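Local coordinates for translation initiation factor eIF2 assembly protein (Schizosaccharomyces pombe, PDB 4ZGP) that acts as an ATP-dependent chaperone that binds the gamma subunit of eIF2 and lets it assemble with the alpha and beta subunits, at residues Lys146-Asp149 against Phe150-His153. Sequence-based numbering, arbitrary orientation.
Sequences KSSD and FVAH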
ATOM      1  N   LYS A 146      -6.326  12.802  -7.575  1.00 30.81           N
ATOM      2  CA  LYS A 146      -5.937  14.210  -7.617  1.00 37.56           C
ATOM      3  C   LYS A 146      -5.986  14.864  -6.230  1.00 42.17           C
ATOM      4  O   LYS A 146      -5.244  15.814  -5.961  1.00 41.92           O
ATOM      5  CB  LYS A 146      -6.840  14.980  -8.594  1.00 40.70           C
ATOM      6  CG  LYS A 146      -6.348  16.376  -8.942  1.00 47.66           C
ATOM      7  CD  LYS A 146      -7.358  17.133  -9.799  1.00 52.53           C
ATOM      8  CE  LYS A 146      -8.141  18.149  -8.970  1.00 60.87           C
ATOM      9  NZ  LYS A 146      -9.087  18.959  -9.792  1.00 65.64           N
ATOM     10  N   SER A 147      -6.839  14.352  -5.345  1.00 36.94           N
ATOM     11  CA  SER A 147      -7.077  15.030  -4.065  1.00 39.31           C
ATOM     12  C   SER A 147      -6.233  14.501  -2.915  1.00 37.08           C
ATOM     13  O   SER A 147      -6.303  15.015  -1.796  1.00 40.15           O
ATOM     14  CB  SER A 147      -8.549  14.923  -3.690  1.00 38.00           C
ATOM     15  OG  SER A 147      -9.337  15.231  -4.814  1.00 38.36           O
ATOM     16  N   SER A 148      -5.439  13.472  -3.183  1.00 32.47           N
ATOM     17  CA  SER A 148      -4.644  12.846  -2.136  1.00 30.92           C
ATOM     18  C   SER A 148      -3.281  13.482  -1.916  1.00 30.05           C
ATOM     19  O   SER A 148      -2.516  13.660  -2.874  1.00 32.41           O
ATOM     20  CB  SER A 148      -4.435  11.364  -2.453  1.00 32.28           C
ATOM     21  OG  SER A 148      -3.531  10.792  -1.522  1.00 35.38           O
ATOM     22  N   ASP A 149      -2.967  13.774  -0.649  1.00 35.42           N
ATOM     23  CA  ASP A 149      -1.616  14.169  -0.229  1.00 32.43           C
ATOM     24  C   ASP A 149      -0.610  13.035  -0.457  1.00 31.67           C
ATOM     25  O   ASP A 149       0.557  13.266  -0.818  1.00 35.15           O
ATOM     26  CB  ASP A 149      -1.577  14.544   1.264  1.00 36.77           C
ATOM     27  CG  ASP A 149      -2.478  15.728   1.617  1.00 40.16           C
ATOM     28  OD1 ASP A 149      -2.483  16.728   0.873  1.00 37.38           O
ATOM     29  OD2 ASP A 149      -3.179  15.647   2.649  1.00 39.79           O
ATOM     30  N   PHE A 150      -1.053  11.809  -0.190  1.00 32.87           N
ATOM     31  CA  PHE A 150      -0.188  10.646  -0.325  1.00 32.65           C
ATOM     32  C   PHE A 150       0.213  10.469  -1.769  1.00 29.71           C
ATOM     33  O   PHE A 150       1.377  10.235  -2.066  1.00 30.35           O
ATOM     34  CB  PHE A 150      -0.882   9.379   0.187  1.00 34.22           C
ATOM     35  CG  PHE A 150      -1.093   9.357   1.675  1.00 40.74           C
ATOM     36  CD1 PHE A 150      -0.093   9.767   2.537  1.00 42.41           C
ATOM     37  CD2 PHE A 150      -2.290   8.916   2.213  1.00 44.34           C
ATOM     38  CE1 PHE A 150      -0.288   9.741   3.921  1.00 46.82           C
ATOM     39  CE2 PHE A 150      -2.492   8.896   3.595  1.00 47.47           C
ATOM     40  CZ  PHE A 150      -1.488   9.311   4.445  1.00 41.82           C
ATOM     41  N   VAL A 151      -0.763  10.575  -2.668  1.00 32.78           N
ATOM     42  CA  VAL A 151      -0.499  10.441  -4.099  1.00 33.06           C
ATOM     43  C   VAL A 151       0.454  11.545  -4.555  1.00 31.94           C
ATOM     44  O   VAL A 151       1.387  11.297  -5.314  1.00 28.31           O
ATOM     45  CB  VAL A 151      -1.819  10.474  -4.925  1.00 30.79           C
ATOM     46  CG1 VAL A 151      -1.527  10.607  -6.401  1.00 30.72           C
ATOM     47  CG2 VAL A 151      -2.639   9.219  -4.652  1.00 32.97           C
ATOM     48  N   ALA A 152       0.229  12.757  -4.054  1.00 33.15           N
ATOM     49  CA  ALA A 152       1.086  13.895  -4.361  1.00 35.12           C
ATOM     50  C   ALA A 152       2.510  13.649  -3.878  1.00 30.63           C
ATOM     51  O   ALA A 152       3.470  14.082  -4.514  1.00 33.62           O
ATOM     52  CB  ALA A 152       0.524  15.183  -3.731  1.00 32.52           C
ATOM     53  N   HIS A 153       2.643  12.956  -2.754  1.00 32.20           N
ATOM     54  CA  HIS A 153       3.969  12.624  -2.258  1.00 30.75           C
ATOM     55  C   HIS A 153       4.683  11.633  -3.177  1.00 32.10           C
ATOM     56  O   HIS A 153       5.893  11.750  -3.400  1.00 33.30           O
ATOM     57  CB  HIS A 153       3.913  12.061  -0.839  1.00 30.61           C
ATOM     58  CG  HIS A 153       5.265  11.916  -0.220  1.00 36.72           C
ATOM     59  ND1 HIS A 153       5.949  12.983   0.329  1.00 44.49           N
ATOM     60  CD2 HIS A 153       6.087  10.846  -0.109  1.00 38.82           C
ATOM     61  CE1 HIS A 153       7.117  12.566   0.784  1.00 34.02           C
ATOM     62  NE2 HIS A 153       7.227  11.274   0.528  1.00 39.91           N
TER
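Ser148 and Val151 meet where the chain, leaving helix 138-146, turns into helix 149-157: Ser148 keeps an extended psi of 131°, and the residues from Asp149 onward hold helical angles. Two i to i+4 backbone bonds mark the first turn, Ala152 N to Ser148 O at 3.1 Å and His153 N to Asp149 O at 2.9 Å. Ser148 is the N-cap. With chi1 at 173°, its OG is swung away from its own backbone N and reaches the helix start, where it accepts from Val151 N at 3.0 Å in a nearly straight bond (169° at the hydrogen). Val151 returns the contact with carbon: its CG2 lies 3.6 Å from Ser148 CB, a van der Waals contact beside the capping bond. Phe150 CB also comes within 3.5 Å of Ser148 OG, while its ring makes a cation-pi contact with Lys122, which binds ATP; the Phe150 side chain lies about 6 Å from bound ADP. Asp123 holds the cap from outside, through hydrogen bonds to Ser148 OG and Asp149 N. Replacing Ser148 by alanine removes OG, and would probably leave Val151 N without its capping acceptor and Asp123 OD1 without its hydroxyl partner. Two bonds thus grip the hydroxyl of buried Ser148, and the negative charge of the Asp123 carboxylate probably suits the positive end of the helix dipole.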